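Local coordinates for glycosyl hydrolase, family 31/fibronectin type III domain protein (Clostridium perfringens, PDB 4LKS) that binds galactose through a calcium-containing beta-sandwich, a family 32 carbohydrate-binding module that probably directs the parent family 31 glycoside hydrolase to galactose-bearing glycans, at residues I29-E34 with D38-A43; F143-T148 with K155-A160; T107-G112 with N134-Q139. All coordinates share one frame; numbering follows the deposited sequence.

The three contacts sample one beta-sandwich, the first and third at its surface and the second in its interior. Contact 1 and contact 3 each involve an outermost strand of the five-stranded sheet, 26-31 and 107-113 respectively, and their centres lie about 21 Å apart. Contact 2 joins the end of strand 140-148, central in that sheet, to the approach of strand 158-166 in the four-stranded one. Chemistry follows place: contact 1 is a water-bridged network of charged groups, contact 2 small apolar groups with one buried hydroxyl bond, contact 3 methyl packing alone. Contacts 1 and 2 each give a backbone oxygen to the same calcium ion.

Contact 1 (I29-E34 with D38-A43); sequences IYATSE and DYKENA. With CA (calcium ion), chain C.
A carboxylate from one segment takes the first backbone N-H of the other's 3-10 turn: Glu-34 OE2 accepts from Lys-40 N at 2.8 Å, nearly straight at 172°, through its anti lone pair. This surface turn follows edge strand 26-31 of the beta-sandwich, a discoidin-like (F5/8 type C) fold, and leads into the calcium site. The Glu-34 chain, extended beyond CG, lays OE2 beside the backbone of Tyr-39, 3.4 Å from its CA, and at the edge of the Tyr-39 ring. The side chain of Lys-40 runs back to the other segment. With chi1 at 63°, CG sits between its own backbone N and carbonyl carbon, and the aliphatic chain runs obliquely across Glu-34 toward strand 26-31. Lys-40 CB packs on Ala-31 CB at 3.9 Å, CD lies by the backbone of Tyr-30, and CE comes to 3.5 Å from Ile-29 C. The final bend at chi4 turns the ammonium to Glu-41, where Lys-40 NZ and Glu-41 OE2 form a 2.9 Å salt bridge on the syn side, 31° out of the carboxylate plane. Glu-34 OE2 and Lys-40 NZ stay 4.3 Å apart, too far for direct pairing, and two waters fill the role. One donates to Glu-34 OE2 and Glu-41 OE1 and accepts from NZ, so it joins two carboxylates that would otherwise probably repel; the other links NZ to Glu-34 OE1. The ammonium thus probably offsets both acids, Glu-41 directly and Glu-34 through water. Trp-52 of strand 52-53 packs on Ala-31 and Glu-34. Farther along the turn, the Asn-42 carbonyl joins Asp-45, Asp-47, Thr-50 and Ala-160 around the metal, its O lying 2.3 Å from the calcium ion.

Contact 2 (F143-T148 with K155-A160); sequences FTALKT and KYASAA. With CA (calcium ion), chain C; GAL (beta-D-galactopyranose), chain D.
Thr-148 OG1 donates to Tyr-156 O at 2.8 Å, a buried bond where the end of strand 140-148 meets the loop leading into strand 158-166 of the beta-sandwich, close to the galactose pocket. The hydroxyl comes from above the carbonyl plane, 40° out of it. A chi1 of 61° sets OG1 between the backbone N and carbonyl carbon of Thr-148, facing the tyrosine carbonyl, while CG2 turns to Ala-157 CB. Ala-157 CB also meets Ala-145 CB at 3.6 Å, a close apolar fit between small side chains. Around this pair, Val-64 and Val-92 pack on Ala-157 and Val-92 also on Ala-145. The chain turns a corner at Leu-146 and Lys-147, a classic beta bulge opposite Glu-94; Thr-148 beyond it points toward the other segment, and its N is held by Asn-154 OD1. Past the gripped carbonyl, the Tyr-156 side chain leaves the contact for the sugar. Its ring meets that of His-53, with planes about 30° apart, and its OH bonds to Thr-152 N. His-53, Arg-84 and Asn-89 hydrogen-bond the galactose, whose C6 approaches the tyrosine ring obliquely, 3.6 Å from Tyr-156 CZ.

Contact 3 (T107-G112 with N134-Q139); sequences TEVRTG and NTINAQ
Chi1 of -177° places CG1 of Ile-136 opposite its backbone N, and chi2 of 162° extends the branch so that CD1 reaches across to strand 107-113. In Val-109, chi1 of 174° sends CG1 opposite the backbone N and leaves CG2 beside it, facing the isoleucine. The two side chains therefore meet tip to tip, Val-109 CG2 lying 4.0 Å from Ile-136 CD1 and 4.2 Å from Ile-136 CG2. Thr-107 sits differently: its side chain slides past Ile-136 in the opposite direction, and its CG2 comes to 3.9 Å from Ile-136 CD1. The terminal methyl thus touches both Thr-107 and Val-109, and no hydrogen bond crosses between the segments. Thr-99 of the neighbouring strand touches both Val-109 and Ile-136, while Phe-133 adds to the packing on Val-109. A classic beta bulge puts Val-109 and Arg-110 together opposite Ile-97. Within it, Arg-110 holds Thr-111 O side-on with NE (2.9 Å) and NH2 (3.2 Å), the oxygen lying in the guanidinium plane, and its NH1 bonds to Arg-132 O. This is face-to-face packing at the rim of a beta-sandwich, between outermost strands of its two antiparallel sheets.

Contact 1 (I29-E34 with D38-A43)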
loop_
_atom_site.group_PDB
_atom_site.type_symbol
_atom_site.label_atom_id
_atom_site.label_comp_id
_atom_site.label_asym_id
_atom_site.label_seq_id
_atom_site.Cartn_x
_atom_site.Cartn_y
_atom_site.Cartn_z
ATOM N N ILE A 29 -7.632 6.308 6.643
ATOM C CA ILE A 29 -7.902 7.393 7.583
ATOM C C ILE A 29 -6.872 8.511 7.545
ATOM O O ILE A 29 -7.111 9.594 8.078
ATOM C CB ILE A 29 -8.068 6.887 9.029
ATOM C CG1 ILE A 29 -6.784 6.218 9.527
ATOM C CG2 ILE A 29 -9.267 5.953 9.141
ATOM C CD1 ILE A 29 -6.735 6.101 11.040
ATOM N N TYR A 30 -5.735 8.267 6.904
ATOM C CA TYR A 30 -4.686 9.277 6.816
ATOM C C TYR A 30 -3.728 8.977 5.673
ATOM O O TYR A 30 -3.461 7.820 5.366
ATOM C CB TYR A 30 -3.907 9.338 8.139
ATOM C CG TYR A 30 -2.686 10.218 8.090
ATOM C CD1 TYR A 30 -2.766 11.579 8.350
ATOM C CD2 TYR A 30 -1.446 9.684 7.777
ATOM C CE1 TYR A 30 -1.634 12.377 8.293
ATOM C CE2 TYR A 30 -0.321 10.467 7.713
ATOM C CZ TYR A 30 -0.415 11.807 7.976
ATOM O OH TYR A 30 0.720 12.580 7.915
ATOM N N ALA A 31 -3.204 10.022 5.046
ATOM C CA ALA A 31 -2.058 9.893 4.168
ATOM C C ALA A 31 -1.238 11.163 4.260
ATOM O O ALA A 31 -1.775 12.232 4.554
ATOM C CB ALA A 31 -2.491 9.645 2.726
ATOM N N THR A 32 0.056 11.044 3.998
ATOM C CA THR A 32 0.958 12.190 4.100
ATOM C C THR A 32 0.476 13.327 3.206
ATOM O O THR A 32 0.474 14.505 3.601
ATOM C CB THR A 32 2.355 11.803 3.665
ATOM O OG1 THR A 32 2.774 10.628 4.376
ATOM C CG2 THR A 32 3.322 12.939 3.943
ATOM N N SER A 33 0.066 12.966 1.998
ATOM C CA SER A 33 -0.456 13.936 1.053
ATOM C C SER A 33 -1.283 13.214 0.005
ATOM O O SER A 33 -1.240 11.978 -0.086
ATOM C CB SER A 33 0.681 14.723 0.406
ATOM O OG SER A 33 1.558 13.893 -0.328
ATOM N N GLU A 34 -2.034 13.988 -0.773
ATOM C CA GLU A 34 -2.892 13.467 -1.828
ATOM C C GLU A 34 -2.837 14.462 -2.982
ATOM O O GLU A 34 -2.817 15.671 -2.761
ATOM C CB GLU A 34 -4.334 13.334 -1.331
ATOM C CG GLU A 34 -4.532 12.351 -0.175
ATOM C CD GLU A 34 -5.837 12.582 0.556
ATOM O OE1 GLU A 34 -5.921 13.566 1.326
ATOM O OE2 GLU A 34 -6.790 11.802 0.353
ATOM N N ASP A 38 -6.890 11.830 -6.575
ATOM C CA ASP A 38 -6.349 10.525 -6.213
ATOM C C ASP A 38 -6.261 10.378 -4.699
ATOM O O ASP A 38 -5.171 10.276 -4.107
ATOM C CB ASP A 38 -5.011 10.309 -6.910
ATOM C CG ASP A 38 -5.150 10.271 -8.421
ATOM O OD1 ASP A 38 -6.266 9.993 -8.920
ATOM O OD2 ASP A 38 -4.141 10.505 -9.110
ATOM N N TYR A 39 -7.435 10.342 -4.081
ATOM C CA TYR A 39 -7.572 10.406 -2.635
ATOM C C TYR A 39 -7.156 9.107 -1.954
ATOM O O TYR A 39 -7.158 8.036 -2.569
ATOM C CB TYR A 39 -9.018 10.743 -2.261
ATOM C CG TYR A 39 -9.530 12.000 -2.926
ATOM C CD1 TYR A 39 -8.887 13.214 -2.736
ATOM C CD2 TYR A 39 -10.658 11.968 -3.733
ATOM C CE1 TYR A 39 -9.350 14.373 -3.347
ATOM C CE2 TYR A 39 -11.129 13.121 -4.343
ATOM C CZ TYR A 39 -10.464 14.314 -4.141
ATOM O OH TYR A 39 -10.915 15.472 -4.737
ATOM N N LYS A 40 -6.814 9.213 -0.671
ATOM C CA LYS A 40 -6.396 8.060 0.114
ATOM C C LYS A 40 -7.418 6.913 0.092
ATOM O O LYS A 40 -7.038 5.733 0.069
ATOM C CB LYS A 40 -6.066 8.491 1.551
ATOM C CG LYS A 40 -7.231 9.058 2.345
ATOM C CD LYS A 40 -6.721 9.714 3.634
ATOM C CE LYS A 40 -7.854 10.030 4.594
ATOM N NZ LYS A 40 -8.771 11.099 4.078
ATOM N N GLU A 41 -8.707 7.243 0.054
ATOM C CA GLU A 41 -9.750 6.215 0.103
ATOM C C GLU A 41 -9.679 5.295 -1.120
ATOM O O GLU A 41 -10.069 4.105 -1.063
ATOM C CB GLU A 41 -11.134 6.878 0.193
ATOM C CG GLU A 41 -11.420 7.624 1.509
ATOM C CD GLU A 41 -10.802 9.024 1.606
ATOM O OE1 GLU A 41 -10.328 9.580 0.588
ATOM O OE2 GLU A 41 -10.808 9.583 2.728
ATOM N N ASN A 42 -9.143 5.833 -2.214
ATOM C CA ASN A 42 -9.002 5.073 -3.447
ATOM C C ASN A 42 -8.057 3.891 -3.294
ATOM O O ASN A 42 -8.046 2.982 -4.137
ATOM C CB ASN A 42 -8.493 5.976 -4.575
ATOM C CG ASN A 42 -9.514 7.008 -5.020
ATOM O OD1 ASN A 42 -10.639 7.064 -4.509
ATOM N ND2 ASN A 42 -9.120 7.834 -5.981
ATOM N N ALA A 43 -7.246 3.888 -2.236
ATOM C CA ALA A 43 -6.305 2.790 -2.073
ATOM C C ALA A 43 -6.991 1.544 -1.551
ATOM O O ALA A 43 -6.417 0.449 -1.630
ATOM C CB ALA A 43 -5.178 3.184 -1.128
HETATM CA CA CA C . -8.488 1.732 -5.984
HETATM O O HOH W 1 -9.328 12.177 1.294
HETATM O O HOH W 2 -6.972 13.350 3.572
#

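Contact 2 (F143-T148 with K155-A160)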
loop_
_atom_site.group_PDB
_atom_site.type_symbol
_atom_site.label_atom_id
_atom_site.label_comp_id
_atom_site.label_asym_id
_atom_site.label_seq_id
_atom_site.Cartn_x
_atom_site.Cartn_y
_atom_site.Cartn_z
ATOM N N PHE A 143 1.368 1.920 5.797
ATOM C CA PHE A 143 2.182 1.483 4.667
ATOM C C PHE A 143 2.986 2.680 4.175
ATOM O O PHE A 143 2.411 3.689 3.760
ATOM C CB PHE A 143 1.267 0.942 3.560
ATOM C CG PHE A 143 1.998 0.450 2.332
ATOM C CD1 PHE A 143 2.554 -0.819 2.295
ATOM C CD2 PHE A 143 2.118 1.257 1.210
ATOM C CE1 PHE A 143 3.230 -1.274 1.155
ATOM C CE2 PHE A 143 2.782 0.805 0.074
ATOM C CZ PHE A 143 3.329 -0.460 0.046
ATOM N N THR A 144 4.312 2.575 4.247
ATOM C CA THR A 144 5.205 3.680 3.909
ATOM C C THR A 144 5.973 3.360 2.651
ATOM O O THR A 144 6.544 2.289 2.534
ATOM C CB THR A 144 6.205 3.932 5.042
ATOM O OG1 THR A 144 5.482 4.262 6.232
ATOM C CG2 THR A 144 7.149 5.082 4.679
ATOM N N ALA A 145 5.967 4.301 1.708
ATOM C CA ALA A 145 6.734 4.187 0.481
ATOM C C ALA A 145 8.090 4.846 0.702
ATOM O O ALA A 145 8.158 6.042 0.985
ATOM C CB ALA A 145 5.998 4.865 -0.660
ATOM N N LEU A 146 9.157 4.065 0.552
ATOM C CA LEU A 146 10.524 4.527 0.812
ATOM C C LEU A 146 11.266 4.833 -0.485
ATOM O O LEU A 146 12.127 5.721 -0.527
ATOM C CB LEU A 146 11.300 3.468 1.607
ATOM C CG LEU A 146 10.715 3.095 2.969
ATOM C CD1 LEU A 146 11.454 1.887 3.549
ATOM C CD2 LEU A 146 10.770 4.270 3.928
ATOM N N LYS A 147 10.943 4.087 -1.535
ATOM C CA LYS A 147 11.488 4.316 -2.866
ATOM C C LYS A 147 10.363 4.058 -3.853
ATOM O O LYS A 147 9.533 3.158 -3.635
ATOM C CB LYS A 147 12.643 3.357 -3.159
ATOM C CG LYS A 147 13.906 3.596 -2.334
ATOM C CD LYS A 147 14.977 2.586 -2.693
ATOM C CE LYS A 147 16.260 2.873 -1.925
ATOM N NZ LYS A 147 17.301 1.852 -2.210
ATOM N N THR A 148 10.325 4.837 -4.932
ATOM C CA THR A 148 9.269 4.714 -5.927
ATOM C C THR A 148 9.795 5.017 -7.328
ATOM O O THR A 148 10.891 5.587 -7.483
ATOM C CB THR A 148 8.132 5.712 -5.674
ATOM O OG1 THR A 148 8.669 7.036 -5.744
ATOM C CG2 THR A 148 7.496 5.515 -4.303
ATOM N N LYS A 155 10.032 10.323 -5.561
ATOM C CA LYS A 155 9.411 11.567 -5.125
ATOM C C LYS A 155 7.963 11.401 -4.684
ATOM O O LYS A 155 7.525 12.051 -3.743
ATOM C CB LYS A 155 9.498 12.634 -6.224
ATOM C CG LYS A 155 9.394 14.059 -5.683
ATOM C CD LYS A 155 8.038 14.683 -5.975
ATOM C CE LYS A 155 8.151 15.752 -7.044
ATOM N NZ LYS A 155 8.748 15.237 -8.312
ATOM N N TYR A 156 7.218 10.546 -5.381
ATOM C CA TYR A 156 5.798 10.360 -5.081
ATOM C C TYR A 156 5.425 8.885 -5.163
ATOM O O TYR A 156 6.089 8.097 -5.845
ATOM C CB TYR A 156 4.916 11.203 -6.020
ATOM C CG TYR A 156 5.385 11.215 -7.461
ATOM C CD1 TYR A 156 5.085 10.168 -8.335
ATOM C CD2 TYR A 156 6.131 12.281 -7.956
ATOM C CE1 TYR A 156 5.526 10.188 -9.652
ATOM C CE2 TYR A 156 6.567 12.301 -9.265
ATOM C CZ TYR A 156 6.261 11.264 -10.107
ATOM O OH TYR A 156 6.712 11.312 -11.406
ATOM N N ALA A 157 4.354 8.519 -4.459
ATOM C CA ALA A 157 3.893 7.135 -4.419
ATOM C C ALA A 157 2.446 7.066 -4.879
ATOM O O ALA A 157 1.683 8.019 -4.721
ATOM C CB ALA A 157 3.988 6.599 -3.019
ATOM N N SER A 158 2.066 5.917 -5.423
ATOM C CA SER A 158 0.665 5.666 -5.731
ATOM C C SER A 158 0.331 4.225 -5.386
ATOM O O SER A 158 1.222 3.402 -5.195
ATOM C CB SER A 158 0.351 5.959 -7.200
ATOM O OG SER A 158 1.138 5.169 -8.074
ATOM N N ALA A 159 -0.957 3.939 -5.284
ATOM C CA ALA A 159 -1.411 2.581 -5.025
ATOM C C ALA A 159 -2.814 2.484 -5.554
ATOM O O ALA A 159 -3.647 3.329 -5.225
ATOM C CB ALA A 159 -1.404 2.294 -3.538
ATOM N N ALA A 160 -3.083 1.458 -6.361
ATOM C CA ALA A 160 -4.448 1.201 -6.818
ATOM C C ALA A 160 -5.246 0.428 -5.768
ATOM O O ALA A 160 -6.424 0.705 -5.553
ATOM C CB ALA A 160 -4.437 0.453 -8.132
HETATM CA CA CA C . -8.488 1.732 -5.984
HETATM C C1 GAL D . 1.209 12.734 -14.369
HETATM C C2 GAL D . 0.204 11.760 -13.724
HETATM C C3 GAL D . -0.062 12.147 -12.277
HETATM C C4 GAL D . 1.270 12.190 -11.510
HETATM C C5 GAL D . 2.201 13.166 -12.200
HETATM C C6 GAL D . 3.604 13.212 -11.592
HETATM O O1 GAL D . 1.553 12.315 -15.662
HETATM O O2 GAL D . -1.058 11.745 -14.400
HETATM O O3 GAL D . -0.902 11.182 -11.649
HETATM O O4 GAL D . 1.876 10.899 -11.520
HETATM O O5 GAL D . 2.401 12.793 -13.585
HETATM O O6 GAL D . 4.416 14.189 -12.234
#

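Contact 3 (T107-G112 with N134-Q139)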
loop_
_atom_site.group_PDB
_atom_site.type_symbol
_atom_site.label_atom_id
_atom_site.label_comp_id
_atom_site.label_asym_id
_atom_site.label_seq_id
_atom_site.Cartn_x
_atom_site.Cartn_y
_atom_site.Cartn_z
ATOM N N THR A 107 3.975 -1.003 16.003
ATOM C CA THR A 107 4.963 -2.050 15.931
ATOM C C THR A 107 5.485 -2.067 14.511
ATOM O O THR A 107 4.693 -2.129 13.558
ATOM C CB THR A 107 4.333 -3.417 16.222
ATOM O OG1 THR A 107 3.746 -3.405 17.533
ATOM C CG2 THR A 107 5.380 -4.517 16.132
ATOM N N GLU A 108 6.807 -1.999 14.354
ATOM C CA GLU A 108 7.411 -2.167 13.040
ATOM C C GLU A 108 7.355 -3.640 12.685
ATOM O O GLU A 108 7.926 -4.493 13.376
ATOM C CB GLU A 108 8.860 -1.668 13.003
ATOM C CG GLU A 108 9.420 -1.670 11.586
ATOM C CD GLU A 108 10.778 -1.010 11.466
ATOM O OE1 GLU A 108 10.979 0.066 12.063
ATOM O OE2 GLU A 108 11.640 -1.564 10.755
ATOM N N VAL A 109 6.653 -3.939 11.602
ATOM C CA VAL A 109 6.440 -5.325 11.207
ATOM C C VAL A 109 7.551 -5.808 10.266
ATOM O O VAL A 109 8.174 -6.848 10.511
ATOM C CB VAL A 109 5.056 -5.493 10.560
ATOM C CG1 VAL A 109 4.896 -6.890 10.025
ATOM C CG2 VAL A 109 3.945 -5.169 11.574
ATOM N N ARG A 110 7.811 -5.046 9.203
ATOM C CA ARG A 110 8.850 -5.412 8.251
ATOM C C ARG A 110 9.112 -4.290 7.264
ATOM O O ARG A 110 8.331 -3.336 7.143
ATOM C CB ARG A 110 8.484 -6.677 7.464
ATOM C CG ARG A 110 7.387 -6.470 6.423
ATOM C CD ARG A 110 7.298 -7.668 5.487
ATOM N NE ARG A 110 8.484 -7.721 4.640
ATOM C CZ ARG A 110 8.806 -8.731 3.844
ATOM N NH1 ARG A 110 8.040 -9.810 3.776
ATOM N NH2 ARG A 110 9.913 -8.656 3.114
ATOM N N THR A 111 10.240 -4.399 6.576
ATOM C CA THR A 111 10.473 -3.625 5.368
ATOM C C THR A 111 10.670 -4.603 4.215
ATOM O O THR A 111 10.723 -5.823 4.415
ATOM C CB THR A 111 11.688 -2.711 5.498
ATOM O OG1 THR A 111 12.850 -3.510 5.731
ATOM C CG2 THR A 111 11.513 -1.762 6.669
ATOM N N GLY A 112 10.762 -4.084 2.996
ATOM C CA GLY A 112 11.051 -4.950 1.876
ATOM C C GLY A 112 11.087 -4.198 0.566
ATOM O O GLY A 112 10.908 -2.981 0.524
ATOM N N ASN A 134 4.850 -12.112 9.694
ATOM C CA ASN A 134 4.438 -12.932 10.818
ATOM C C ASN A 134 3.160 -12.386 11.414
ATOM O O ASN A 134 3.017 -11.177 11.606
ATOM C CB ASN A 134 5.546 -13.033 11.863
ATOM C CG ASN A 134 6.695 -13.899 11.393
ATOM O OD1 ASN A 134 6.622 -14.517 10.326
ATOM N ND2 ASN A 134 7.762 -13.955 12.185
ATOM N N THR A 135 2.231 -13.293 11.695
ATOM C CA THR A 135 0.883 -12.921 12.115
ATOM C C THR A 135 0.873 -11.933 13.271
ATOM O O THR A 135 1.482 -12.178 14.326
ATOM C CB THR A 135 0.069 -14.159 12.515
ATOM O OG1 THR A 135 0.153 -15.126 11.462
ATOM C CG2 THR A 135 -1.395 -13.782 12.746
ATOM N N ILE A 136 0.197 -10.810 13.058
ATOM C CA ILE A 136 0.117 -9.760 14.068
ATOM C C ILE A 136 -1.304 -9.202 14.124
ATOM O O ILE A 136 -1.926 -8.923 13.103
ATOM C CB ILE A 136 1.174 -8.651 13.816
ATOM C CG1 ILE A 136 1.138 -7.591 14.921
ATOM C CG2 ILE A 136 1.007 -8.030 12.423
ATOM C CD1 ILE A 136 2.412 -6.739 14.977
ATOM N N ASN A 137 -1.832 -9.091 15.337
ATOM C CA ASN A 137 -3.173 -8.573 15.551
ATOM C C ASN A 137 -3.146 -7.053 15.430
ATOM O O ASN A 137 -2.344 -6.389 16.079
ATOM C CB ASN A 137 -3.655 -9.011 16.934
ATOM C CG ASN A 137 -5.077 -8.580 17.227
ATOM O OD1 ASN A 137 -5.308 -7.644 17.992
ATOM N ND2 ASN A 137 -6.045 -9.282 16.639
ATOM N N ALA A 138 -4.004 -6.502 14.573
ATOM C CA ALA A 138 -3.933 -5.084 14.245
ATOM C C ALA A 138 -5.272 -4.558 13.787
ATOM O O ALA A 138 -6.018 -5.255 13.081
ATOM C CB ALA A 138 -2.905 -4.863 13.142
ATOM N N GLN A 139 -5.567 -3.314 14.156
ATOM C CA GLN A 139 -6.719 -2.616 13.585
ATOM C C GLN A 139 -6.271 -1.474 12.665
ATOM O O GLN A 139 -7.067 -0.891 11.936
ATOM C CB GLN A 139 -7.664 -2.093 14.674
ATOM C CG GLN A 139 -8.931 -1.485 14.087
ATOM C CD GLN A 139 -10.000 -1.171 15.110
ATOM O OE1 GLN A 139 -9.760 -1.207 16.318
ATOM N NE2 GLN A 139 -11.194 -0.849 14.624
#